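Local coordinates for succinate-semialdehyde dehydrogenase (Streptococcus pyogenes MGAS1882, PDB 4OGD), which oxidises succinic semialdehyde to succinate, using NADP+ as its cofactor, as a member of the aldehyde dehydrogenase family, at the interface of chains A and B. Numbering follows the deposited sequence. Chains: chain A/B, Succinate-semialdehyde dehydrogenase.

Contacts 1 and 4 lie about 9 Å apart, measured between the centres of their C-alpha atoms, and share B:Leu451 and B:Tyr453. Both pair strand 448-455 of chain B with strand 411-414 of chain A; contact 1 adds the loop beyond that strand, contact 4 helix 397-406 of chain A and strand 113-120 of chain B. Contact 3 repeats the pairing with the chains exchanged, about 43 Å from contact 1. Contact 2, some 25 Å from contact 1, sets the end of helix 209-221 of chain B against the same helix of chain A. This reciprocal strand exchange is consistent with the dimers typical of aldehyde dehydrogenases.

Contact 1: the interface of chains A and B. Residues chain A 413, 416, 419, 421, 424; chain B 110, 112, 451, 453, 455.
The aromatic ring of B:Tyr453 is gripped by apolar groups of chain A from several directions. A:Leu424 crosses it at about a right angle and sets CD1 over one face, 3.9 Å from the ring centroid, a CH-pi contact. The opposite face belongs to the tyrosine's own chain, where the backbone N of B:Pro455 lies above the rim. A:Thr419 turns its methyl, not its hydroxyl, to the ring: OG1 stands anti to the backbone N (chi1 -169°), which leaves CG2 to reach CE2 of B:Tyr453 at 3.5 Å. A threonine suits this place because its methyl meets the aromatic carbons while its hydroxyl points another way. At one flank A:Ser416 brings CB to 3.7 Å from CG of B:Pro455, a small residue accommodating a rigid ring. B:Leu451 sets CD2 against CB of A:Leu424 at 4.2 Å, adding a loose apolar contact.

The backbones pair as well, A:Phe413 and B:Tyr453 forming a parallel beta bridge.

Polar bonding in this patch stays within chain B. The phenol OH of B:Tyr453 shares a 2.8 Å hydrogen bond with OG of B:Ser112, which in turn donates to OG1 of B:Thr110 at 2.5 Å. This chain of hydroxyls gives the phenol a partner within its own subunit and probably helps hold the ring's direction. On the chain A side, CD1 of A:Leu421 lies 3.8 Å from OH of B:Tyr453, a methyl against the bonded hydroxyl.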
loop_
_atom_site.group_PDB
_atom_site.type_symbol
_atom_site.label_atom_id
_atom_site.label_comp_id
_atom_site.label_asym_id
_atom_site.label_seq_id
_atom_site.Cartn_x
_atom_site.Cartn_y
_atom_site.Cartn_z
ATOM N N PHE A 413 -21.338 -6.567 8.499
ATOM C CA PHE A 413 -22.295 -7.548 8.015
ATOM C C PHE A 413 -23.621 -7.328 8.715
ATOM O O PHE A 413 -23.697 -7.342 9.947
ATOM C CB PHE A 413 -21.758 -8.959 8.253
ATOM C CG PHE A 413 -20.435 -9.208 7.591
ATOM C CD1 PHE A 413 -20.360 -9.365 6.213
ATOM C CD2 PHE A 413 -19.270 -9.263 8.338
ATOM C CE1 PHE A 413 -19.137 -9.571 5.588
ATOM C CE2 PHE A 413 -18.037 -9.471 7.719
ATOM C CZ PHE A 413 -17.978 -9.632 6.345
ATOM N N SER A 416 -26.258 -10.781 10.135
ATOM C CA SER A 416 -25.542 -11.967 9.694
ATOM C C SER A 416 -24.119 -11.934 10.212
ATOM O O SER A 416 -23.592 -10.864 10.517
ATOM C CB SER A 416 -25.511 -12.028 8.166
ATOM O OG SER A 416 -24.989 -10.822 7.618
ATOM N N THR A 419 -19.280 -13.161 5.773
ATOM C CA THR A 419 -19.144 -14.013 4.609
ATOM C C THR A 419 -18.159 -13.363 3.671
ATOM O O THR A 419 -17.764 -12.210 3.864
ATOM C CB THR A 419 -20.459 -14.234 3.885
ATOM O OG1 THR A 419 -20.280 -15.270 2.914
ATOM C CG2 THR A 419 -20.892 -12.962 3.187
ATOM N N LEU A 421 -17.296 -13.246 -0.703
ATOM C CA LEU A 421 -17.685 -13.594 -2.060
ATOM C C LEU A 421 -16.670 -12.913 -2.968
ATOM O O LEU A 421 -16.073 -11.904 -2.579
ATOM C CB LEU A 421 -19.088 -13.081 -2.363
ATOM C CG LEU A 421 -20.226 -13.744 -1.583
ATOM C CD1 LEU A 421 -21.501 -12.931 -1.747
ATOM C CD2 LEU A 421 -20.418 -15.173 -2.074
ATOM N N LEU A 424 -16.792 -9.033 -3.368
ATOM C CA LEU A 424 -16.800 -8.158 -2.188
ATOM C C LEU A 424 -15.382 -7.920 -1.658
ATOM O O LEU A 424 -14.646 -8.881 -1.404
ATOM C CB LEU A 424 -17.653 -8.783 -1.076
ATOM C CG LEU A 424 -19.120 -9.100 -1.379
ATOM C CD1 LEU A 424 -19.825 -9.705 -0.153
ATOM C CD2 LEU A 424 -19.849 -7.853 -1.863
ATOM N N THR B 110 -23.900 -7.750 -6.748
ATOM C CA THR B 110 -23.929 -9.087 -6.180
ATOM C C THR B 110 -25.381 -9.563 -6.211
ATOM O O THR B 110 -26.297 -8.780 -5.971
ATOM C CB THR B 110 -23.354 -9.093 -4.739
ATOM O OG1 THR B 110 -23.420 -10.411 -4.182
ATOM C CG2 THR B 110 -24.111 -8.125 -3.844
ATOM N N SER B 112 -26.445 -11.995 -4.337
ATOM C CA SER B 112 -26.633 -12.647 -3.051
ATOM C C SER B 112 -27.253 -11.692 -2.035
ATOM O O SER B 112 -27.652 -12.103 -0.942
ATOM C CB SER B 112 -25.284 -13.121 -2.537
ATOM O OG SER B 112 -24.395 -12.022 -2.488
ATOM N N LEU B 451 -16.752 -1.956 3.575
ATOM C CA LEU B 451 -17.856 -2.748 3.033
ATOM C C LEU B 451 -19.051 -2.807 3.973
ATOM O O LEU B 451 -18.896 -3.067 5.170
ATOM C CB LEU B 451 -17.385 -4.178 2.779
ATOM C CG LEU B 451 -18.446 -5.224 2.434
ATOM C CD1 LEU B 451 -19.085 -4.936 1.086
ATOM C CD2 LEU B 451 -17.836 -6.615 2.473
ATOM N N TYR B 453 -22.435 -5.142 3.867
ATOM C CA TYR B 453 -23.074 -6.228 3.136
ATOM C C TYR B 453 -24.360 -6.664 3.826
ATOM O O TYR B 453 -24.360 -6.963 5.022
ATOM C CB TYR B 453 -22.124 -7.413 2.981
ATOM C CG TYR B 453 -22.762 -8.587 2.272
ATOM C CD1 TYR B 453 -23.189 -8.473 0.950
ATOM C CD2 TYR B 453 -22.933 -9.803 2.915
ATOM C CE1 TYR B 453 -23.775 -9.545 0.293
ATOM C CE2 TYR B 453 -23.516 -10.878 2.262
ATOM C CZ TYR B 453 -23.931 -10.739 0.951
ATOM O OH TYR B 453 -24.508 -11.801 0.292
ATOM N N PRO B 455 -27.059 -9.531 3.259
ATOM C CA PRO B 455 -27.469 -10.713 2.498
ATOM C C PRO B 455 -28.989 -10.814 2.386
ATOM O O PRO B 455 -29.705 -10.358 3.278
ATOM C CB PRO B 455 -26.902 -11.878 3.317
ATOM C CG PRO B 455 -26.704 -11.333 4.698
ATOM C CD PRO B 455 -26.383 -9.881 4.523
#

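Contact 2: the interface of chains A and B. Residues chain A 209, 212-213, 216, 228, 230, 430, 434; chain B 220-221, 223-224.
B:Leu223, just beyond the end of helix 209-221, has left-handed helical backbone torsions (phi 62°, psi 31°), a turn that directs its side chain to A:Ala213 on the matching helix of chain A. The leucine is the centre of the contact and hides 88 Å² against the partner. With CG anti to its own carbonyl carbon (chi1 -56°), the side chain points its forked end at the chain A helix, and the two methyls take different neighbours. CD2 lies 3.5 Å from the backbone N of A:Ala213 and 3.8 Å from CD1 of A:Leu228, whereas CD1 touches CB of A:Glu209 at 3.8 Å. A:Leu230 adds its CD1, which meets both methyls. Alanine suits the helix surface here, being small enough for the leucine to press close to the backbone. Further along, CB of A:Ala216 rests 3.6 Å from CA of B:Gly220, two small residues that let the helices come together.

A:Tyr434 receives the backbone carbonyl O of B:Leu223 at its edge, in the ring plane, 3.7 Å from CE2. Polar links run through water. The phenol OH of A:Tyr434 bonds water 1 at 2.7 Å, and that water also holds the carbonyl O of B:Lys224. Water 2 joins O of A:Lys430 to O of B:Leu223, the latter at 2.6 Å. The leucine and the bridging waters hold helix 209-221 of each subunit against the other, probably steadying the cofactor-binding domains at the subunit boundary.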
loop_
_atom_site.group_PDB
_atom_site.type_symbol
_atom_site.label_atom_id
_atom_site.label_comp_id
_atom_site.label_asym_id
_atom_site.label_seq_id
_atom_site.Cartn_x
_atom_site.Cartn_y
_atom_site.Cartn_z
ATOM N N GLU A 209 -0.737 -10.597 13.638
ATOM C CA GLU A 209 -0.101 -9.296 13.601
ATOM C C GLU A 209 1.385 -9.345 13.944
ATOM O O GLU A 209 2.129 -8.465 13.528
ATOM C CB GLU A 209 -0.843 -8.271 14.447
ATOM C CG GLU A 209 -0.875 -8.560 15.917
ATOM C CD GLU A 209 -1.486 -7.400 16.672
ATOM O OE1 GLU A 209 -0.786 -6.387 16.882
ATOM O OE2 GLU A 209 -2.669 -7.495 17.029
ATOM N N GLY A 212 2.810 -10.369 10.652
ATOM C CA GLY A 212 2.628 -9.204 9.808
ATOM C C GLY A 212 3.665 -8.132 10.068
ATOM O O GLY A 212 4.235 -7.578 9.134
ATOM N N ALA A 213 3.910 -7.825 11.339
ATOM C CA ALA A 213 4.889 -6.797 11.664
ATOM C C ALA A 213 6.296 -7.206 11.243
ATOM O O ALA A 213 7.054 -6.389 10.726
ATOM C CB ALA A 213 4.840 -6.464 13.149
ATOM N N ALA A 216 6.380 -7.020 7.358
ATOM C CA ALA A 216 6.246 -5.657 6.853
ATOM C C ALA A 216 7.488 -4.833 7.167
ATOM O O ALA A 216 7.885 -3.957 6.386
ATOM C CB ALA A 216 4.987 -4.989 7.413
ATOM N N LEU A 228 -1.523 -6.289 4.083
ATOM C CA LEU A 228 -1.600 -7.097 5.298
ATOM C C LEU A 228 -3.048 -7.391 5.653
ATOM O O LEU A 228 -3.849 -6.476 5.851
ATOM C CB LEU A 228 -0.953 -6.373 6.485
ATOM C CG LEU A 228 0.546 -6.086 6.425
ATOM C CD1 LEU A 228 0.986 -5.407 7.709
ATOM C CD2 LEU A 228 1.342 -7.365 6.184
ATOM N N LEU A 230 -4.832 -9.204 8.597
ATOM C CA LEU A 230 -4.486 -9.721 9.917
ATOM C C LEU A 230 -5.712 -10.137 10.726
ATOM O O LEU A 230 -6.779 -10.418 10.168
ATOM C CB LEU A 230 -3.636 -8.694 10.670
ATOM C CG LEU A 230 -2.459 -8.145 9.849
ATOM C CD1 LEU A 230 -1.702 -7.087 10.657
ATOM C CD2 LEU A 230 -1.510 -9.278 9.407
ATOM N N LYS A 430 -6.451 -0.407 11.357
ATOM C CA LYS A 430 -5.751 -0.585 12.637
ATOM C C LYS A 430 -4.853 -1.828 12.596
ATOM O O LYS A 430 -4.165 -2.053 11.588
ATOM C CB LYS A 430 -6.740 -0.594 13.821
ATOM C CG LYS A 430 -7.575 0.695 13.904
ATOM C CD LYS A 430 -8.529 0.697 15.108
ATOM C CE LYS A 430 -9.476 1.906 15.080
ATOM N NZ LYS A 430 -10.436 1.881 16.251
ATOM N N TYR A 434 -4.033 -3.512 6.306
ATOM C CA TYR A 434 -4.342 -2.500 5.297
ATOM C C TYR A 434 -4.320 -3.145 3.919
ATOM O O TYR A 434 -3.745 -4.228 3.733
ATOM C CB TYR A 434 -3.354 -1.320 5.342
ATOM C CG TYR A 434 -1.902 -1.736 5.402
ATOM C CD1 TYR A 434 -1.228 -2.140 4.254
ATOM C CD2 TYR A 434 -1.220 -1.748 6.612
ATOM C CE1 TYR A 434 0.092 -2.546 4.302
ATOM C CE2 TYR A 434 0.097 -2.137 6.674
ATOM C CZ TYR A 434 0.746 -2.536 5.518
ATOM O OH TYR A 434 2.063 -2.933 5.576
ATOM N N GLY B 220 6.479 -0.462 8.930
ATOM C CA GLY B 220 6.137 -1.875 8.862
ATOM C C GLY B 220 6.084 -2.546 10.217
ATOM O O GLY B 220 5.170 -3.318 10.503
ATOM N N LYS B 221 7.082 -2.248 11.042
ATOM C CA LYS B 221 7.191 -2.763 12.401
ATOM C C LYS B 221 5.961 -2.408 13.219
ATOM O O LYS B 221 5.577 -3.135 14.141
ATOM C CB LYS B 221 8.428 -2.139 13.054
ATOM C CG LYS B 221 8.679 -2.504 14.504
ATOM C CD LYS B 221 10.044 -1.957 14.953
ATOM C CE LYS B 221 10.881 -1.525 13.745
ATOM N NZ LYS B 221 12.351 -1.489 13.994
ATOM N N LEU B 223 2.905 -1.745 11.801
ATOM C CA LEU B 223 1.720 -2.085 11.002
ATOM C C LEU B 223 1.049 -0.882 10.346
ATOM O O LEU B 223 -0.159 -0.891 10.118
ATOM C CB LEU B 223 0.693 -2.861 11.837
ATOM C CG LEU B 223 1.199 -4.135 12.515
ATOM C CD1 LEU B 223 0.104 -4.745 13.373
ATOM C CD2 LEU B 223 1.688 -5.123 11.475
ATOM N N LYS B 224 1.835 0.131 10.006
ATOM C CA LYS B 224 1.274 1.343 9.422
ATOM C C LYS B 224 1.434 1.325 7.903
ATOM O O LYS B 224 2.516 1.070 7.385
ATOM C CB LYS B 224 1.958 2.587 9.998
ATOM C CG LYS B 224 1.849 2.743 11.518
ATOM C CD LYS B 224 0.386 2.804 11.964
ATOM C CE LYS B 224 0.254 2.611 13.481
ATOM N NZ LYS B 224 0.811 3.756 14.249
HETATM O O HOH W 1 3.753 -1.120 6.681
HETATM O O HOH W 2 -2.473 0.023 10.979
#

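Contact 3: the interface of chains A and B. Residues chain A 453-455; chain B 413-414, 416, 419.
A:Tyr453 keeps CG anti to its backbone N (chi1 178°), which carries the ring towards B:Thr419, while A:Ile454 and B:Ile414 both hold CG1 anti to the carbonyl carbon (chi1 -49° and -58°), the branch through which they touch. CG1 of A:Ile454 lies 3.6 Å from CG1 of B:Ile414, the two side chains crossing at a slant. Beta-branched isoleucine suits such a pair of strands, since it favours extended backbone and offers broad apolar surface. CG2 of B:Thr419 reaches CE2 of A:Tyr453 at 3.5 Å.

A backbone hydrogen bond ties the strands: N of B:Ile414 donates to O of A:Tyr453 at 2.9 Å, nearly straight at the hydrogen. The carbonyl O of B:Ile414 is taken within its own chain by OG of B:Ser416 at 2.9 Å. That hydroxyl comes from well above the carbonyl plane, so it does not use a lone pair. The same OG faces CD of A:Pro455 at 3.5 Å; proline, which has no N-H to satisfy, can pack here through its ring carbons.

Strand 448-455 of chain A, close to the C-terminus, lies parallel to strand 411-414 of chain B and thereby extends the partner's sheet with a strand from the neighbouring subunit.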
loop_
_atom_site.group_PDB
_atom_site.type_symbol
_atom_site.label_atom_id
_atom_site.label_comp_id
_atom_site.label_asym_id
_atom_site.label_seq_id
_atom_site.Cartn_x
_atom_site.Cartn_y
_atom_site.Cartn_z
ATOM N N TYR A 453 1.256 9.961 -21.116
ATOM C CA TYR A 453 0.767 11.326 -21.284
ATOM C C TYR A 453 1.337 11.989 -22.528
ATOM O O TYR A 453 2.548 11.979 -22.739
ATOM C CB TYR A 453 1.113 12.171 -20.057
ATOM C CG TYR A 453 0.673 13.611 -20.181
ATOM C CD1 TYR A 453 -0.673 13.939 -20.203
ATOM C CD2 TYR A 453 1.600 14.639 -20.279
ATOM C CE1 TYR A 453 -1.090 15.250 -20.319
ATOM C CE2 TYR A 453 1.190 15.961 -20.398
ATOM C CZ TYR A 453 -0.155 16.258 -20.413
ATOM O OH TYR A 453 -0.572 17.569 -20.532
ATOM N N ILE A 454 0.445 12.547 -23.350
ATOM C CA ILE A 454 0.840 13.281 -24.550
ATOM C C ILE A 454 0.296 14.698 -24.467
ATOM O O ILE A 454 -0.901 14.922 -24.668
ATOM C CB ILE A 454 0.303 12.628 -25.834
ATOM C CG1 ILE A 454 0.613 11.126 -25.852
ATOM C CG2 ILE A 454 0.884 13.335 -27.050
ATOM C CD1 ILE A 454 0.140 10.398 -27.122
ATOM N N PRO A 455 1.168 15.668 -24.160
ATOM C CA PRO A 455 0.684 17.045 -24.034
ATOM C C PRO A 455 0.242 17.627 -25.372
ATOM O O PRO A 455 0.741 17.221 -26.424
ATOM C CB PRO A 455 1.912 17.799 -23.519
ATOM C CG PRO A 455 3.077 16.995 -24.009
ATOM C CD PRO A 455 2.620 15.563 -23.926
ATOM N N PHE B 413 6.255 10.085 -20.675
ATOM C CA PHE B 413 5.893 11.358 -21.258
ATOM C C PHE B 413 6.286 11.338 -22.724
ATOM O O PHE B 413 7.444 11.074 -23.072
ATOM C CB PHE B 413 6.579 12.492 -20.489
ATOM C CG PHE B 413 6.256 12.487 -19.014
ATOM C CD1 PHE B 413 5.045 12.993 -18.560
ATOM C CD2 PHE B 413 7.141 11.937 -18.096
ATOM C CE1 PHE B 413 4.728 12.972 -17.210
ATOM C CE2 PHE B 413 6.832 11.907 -16.736
ATOM C CZ PHE B 413 5.627 12.429 -16.297
ATOM N N ILE B 414 5.315 11.597 -23.591
ATOM C CA ILE B 414 5.548 11.476 -25.026
ATOM C C ILE B 414 5.975 12.816 -25.619
ATOM O O ILE B 414 5.287 13.819 -25.432
ATOM C CB ILE B 414 4.276 10.970 -25.741
ATOM C CG1 ILE B 414 3.830 9.624 -25.163
ATOM C CG2 ILE B 414 4.507 10.871 -27.248
ATOM C CD1 ILE B 414 4.920 8.578 -25.128
ATOM N N SER B 416 8.134 15.005 -24.808
ATOM C CA SER B 416 8.166 16.036 -23.776
ATOM C C SER B 416 8.906 15.494 -22.564
ATOM O O SER B 416 9.013 14.275 -22.398
ATOM C CB SER B 416 6.740 16.417 -23.367
ATOM O OG SER B 416 5.975 15.268 -23.010
ATOM N N THR B 419 5.902 16.226 -16.611
ATOM C CA THR B 419 5.043 17.251 -16.066
ATOM C C THR B 419 4.200 16.621 -14.975
ATOM O O THR B 419 4.269 15.404 -14.745
ATOM C CB THR B 419 4.164 17.909 -17.137
ATOM O OG1 THR B 419 3.553 19.079 -16.582
ATOM C CG2 THR B 419 3.093 16.952 -17.612
#

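Contact 4: the interface of chains A and B. Residues chain A 401, 404-405, 411-412, 414; chain B 116, 118, 450-453.
A:Ser412 and B:His450 meet tip to tip: OG of the serine lies 2.8 Å from the imidazole NE2, a hydrogen bond; the structure alone does not show which atom gives the proton. The histidine has CG anti to its backbone N (chi1 -180°), which swings the ring across to chain A. One face of the imidazole is packed by CD1 of B:Ile452, whose branched chain also sets CB over the rim of one face of the B:Tyr116 ring, 3.5 Å above its plane. This isoleucine lies against both rings that reach the partner and probably helps position them.

A:Lys401 crosses B:Tyr116 at a slant, laying its aliphatic chain along the phenol oxygen, with CG 3.3 Å from OH. A bend at chi3 (64°) curls CE back beside the same oxygen; the contact thus made is with the methylenes of the lysine, whose long flexible chain can wrap the oxygen. Small and apolar, A:Ala405 puts CB 3.7 Å from CD1 of B:Leu118.

Backbone bonds fasten the strands: N of A:Ser412 donates to O of B:Leu451 at 2.7 Å, N of B:Tyr453 to O of A:Ser412, and N of A:Ile414 to O of B:Tyr453. Water 3, in the plane of the B:Tyr116 ring, lies 2.7 Å from its OH and 2.8 Å from the carbonyl O of A:Lys401.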
loop_
_atom_site.group_PDB
_atom_site.type_symbol
_atom_site.label_atom_id
_atom_site.label_comp_id
_atom_site.label_asym_id
_atom_site.label_seq_id
_atom_site.Cartn_x
_atom_site.Cartn_y
_atom_site.Cartn_z
ATOM N N LYS A 401 -27.633 0.389 8.698
ATOM C CA LYS A 401 -26.627 1.016 7.838
ATOM C C LYS A 401 -25.993 2.227 8.510
ATOM O O LYS A 401 -24.798 2.478 8.348
ATOM C CB LYS A 401 -27.247 1.440 6.508
ATOM C CG LYS A 401 -27.630 0.283 5.613
ATOM C CD LYS A 401 -28.615 0.726 4.538
ATOM C CE LYS A 401 -27.999 1.732 3.586
ATOM N NZ LYS A 401 -28.976 2.282 2.600
ATOM N N ALA A 404 -23.619 0.968 11.179
ATOM C CA ALA A 404 -22.467 0.352 10.514
ATOM C C ALA A 404 -21.424 1.393 10.101
ATOM O O ALA A 404 -20.221 1.194 10.303
ATOM C CB ALA A 404 -22.925 -0.449 9.293
ATOM N N ALA A 405 -21.887 2.510 9.546
ATOM C CA ALA A 405 -20.981 3.555 9.071
ATOM C C ALA A 405 -20.187 4.159 10.219
ATOM O O ALA A 405 -19.070 4.646 10.022
ATOM C CB ALA A 405 -21.758 4.646 8.337
ATOM N N MET A 411 -15.267 -3.914 7.390
ATOM C CA MET A 411 -16.446 -4.626 6.901
ATOM C C MET A 411 -17.559 -4.665 7.940
ATOM O O MET A 411 -17.310 -4.880 9.122
ATOM C CB MET A 411 -16.082 -6.065 6.517
ATOM C CG MET A 411 -15.059 -6.161 5.403
ATOM S SD MET A 411 -14.488 -7.834 5.074
ATOM C CE MET A 411 -13.526 -8.170 6.544
ATOM N N SER A 412 -18.793 -4.485 7.487
ATOM C CA SER A 412 -19.947 -4.596 8.380
ATOM C C SER A 412 -20.973 -5.517 7.765
ATOM O O SER A 412 -21.414 -5.286 6.638
ATOM C CB SER A 412 -20.565 -3.222 8.645
ATOM O OG SER A 412 -19.658 -2.377 9.337
ATOM N N ILE A 414 -24.667 -7.106 7.933
ATOM C CA ILE A 414 -25.965 -6.744 8.510
ATOM C C ILE A 414 -26.818 -7.996 8.752
ATOM O O ILE A 414 -27.022 -8.793 7.833
ATOM C CB ILE A 414 -26.731 -5.752 7.598
ATOM C CG1 ILE A 414 -25.894 -4.496 7.318
ATOM C CG2 ILE A 414 -28.110 -5.410 8.191
ATOM C CD1 ILE A 414 -25.309 -3.828 8.543
ATOM N N TYR B 116 -22.325 -2.340 -0.705
ATOM C CA TYR B 116 -21.658 -1.126 -1.161
ATOM C C TYR B 116 -20.442 -0.914 -0.281
ATOM O O TYR B 116 -20.319 -1.553 0.755
ATOM C CB TYR B 116 -22.594 0.087 -1.074
ATOM C CG TYR B 116 -23.178 0.365 0.304
ATOM C CD1 TYR B 116 -22.562 1.251 1.183
ATOM C CD2 TYR B 116 -24.363 -0.236 0.710
ATOM C CE1 TYR B 116 -23.114 1.519 2.438
ATOM C CE2 TYR B 116 -24.917 0.025 1.954
ATOM C CZ TYR B 116 -24.289 0.895 2.817
ATOM O OH TYR B 116 -24.861 1.140 4.053
ATOM N N LEU B 118 -18.101 2.331 1.572
ATOM C CA LEU B 118 -17.913 3.740 1.834
ATOM C C LEU B 118 -16.428 4.038 1.747
ATOM O O LEU B 118 -15.588 3.137 1.849
ATOM C CB LEU B 118 -18.409 4.081 3.240
ATOM C CG LEU B 118 -19.848 3.681 3.575
ATOM C CD1 LEU B 118 -20.119 3.861 5.061
ATOM C CD2 LEU B 118 -20.824 4.486 2.732
ATOM N N HIS B 450 -14.817 0.707 3.242
ATOM C CA HIS B 450 -15.587 0.042 4.286
ATOM C C HIS B 450 -16.807 -0.628 3.667
ATOM O O HIS B 450 -17.761 0.047 3.272
ATOM C CB HIS B 450 -15.991 1.088 5.346
ATOM C CG HIS B 450 -16.784 0.545 6.495
ATOM N ND1 HIS B 450 -17.123 1.324 7.584
ATOM C CD2 HIS B 450 -17.308 -0.683 6.733
ATOM C CE1 HIS B 450 -17.831 0.603 8.435
ATOM N NE2 HIS B 450 -17.956 -0.619 7.945
ATOM N N LEU B 451 -16.752 -1.956 3.575
ATOM C CA LEU B 451 -17.856 -2.748 3.033
ATOM C C LEU B 451 -19.051 -2.807 3.973
ATOM O O LEU B 451 -18.896 -3.067 5.170
ATOM C CB LEU B 451 -17.385 -4.178 2.779
ATOM C CG LEU B 451 -18.446 -5.224 2.434
ATOM C CD1 LEU B 451 -19.085 -4.936 1.086
ATOM C CD2 LEU B 451 -17.836 -6.615 2.473
ATOM N N ILE B 452 -20.242 -2.588 3.420
ATOM C CA ILE B 452 -21.481 -2.924 4.118
ATOM C C ILE B 452 -22.166 -3.980 3.274
ATOM O O ILE B 452 -22.427 -3.751 2.090
ATOM C CB ILE B 452 -22.425 -1.711 4.283
ATOM C CG1 ILE B 452 -22.050 -0.884 5.515
ATOM C CG2 ILE B 452 -23.854 -2.187 4.479
ATOM C CD1 ILE B 452 -20.854 -0.008 5.330
ATOM N N TYR B 453 -22.435 -5.142 3.867
ATOM C CA TYR B 453 -23.074 -6.228 3.136
ATOM C C TYR B 453 -24.360 -6.664 3.826
ATOM O O TYR B 453 -24.360 -6.963 5.022
ATOM C CB TYR B 453 -22.124 -7.413 2.981
ATOM C CG TYR B 453 -22.762 -8.587 2.272
ATOM C CD1 TYR B 453 -23.189 -8.473 0.950
ATOM C CD2 TYR B 453 -22.933 -9.803 2.915
ATOM C CE1 TYR B 453 -23.775 -9.545 0.293
ATOM C CE2 TYR B 453 -23.516 -10.878 2.262
ATOM C CZ TYR B 453 -23.931 -10.739 0.951
ATOM O OH TYR B 453 -24.508 -11.801 0.292
HETATM O O HOH W 3 -23.658 2.870 5.786
#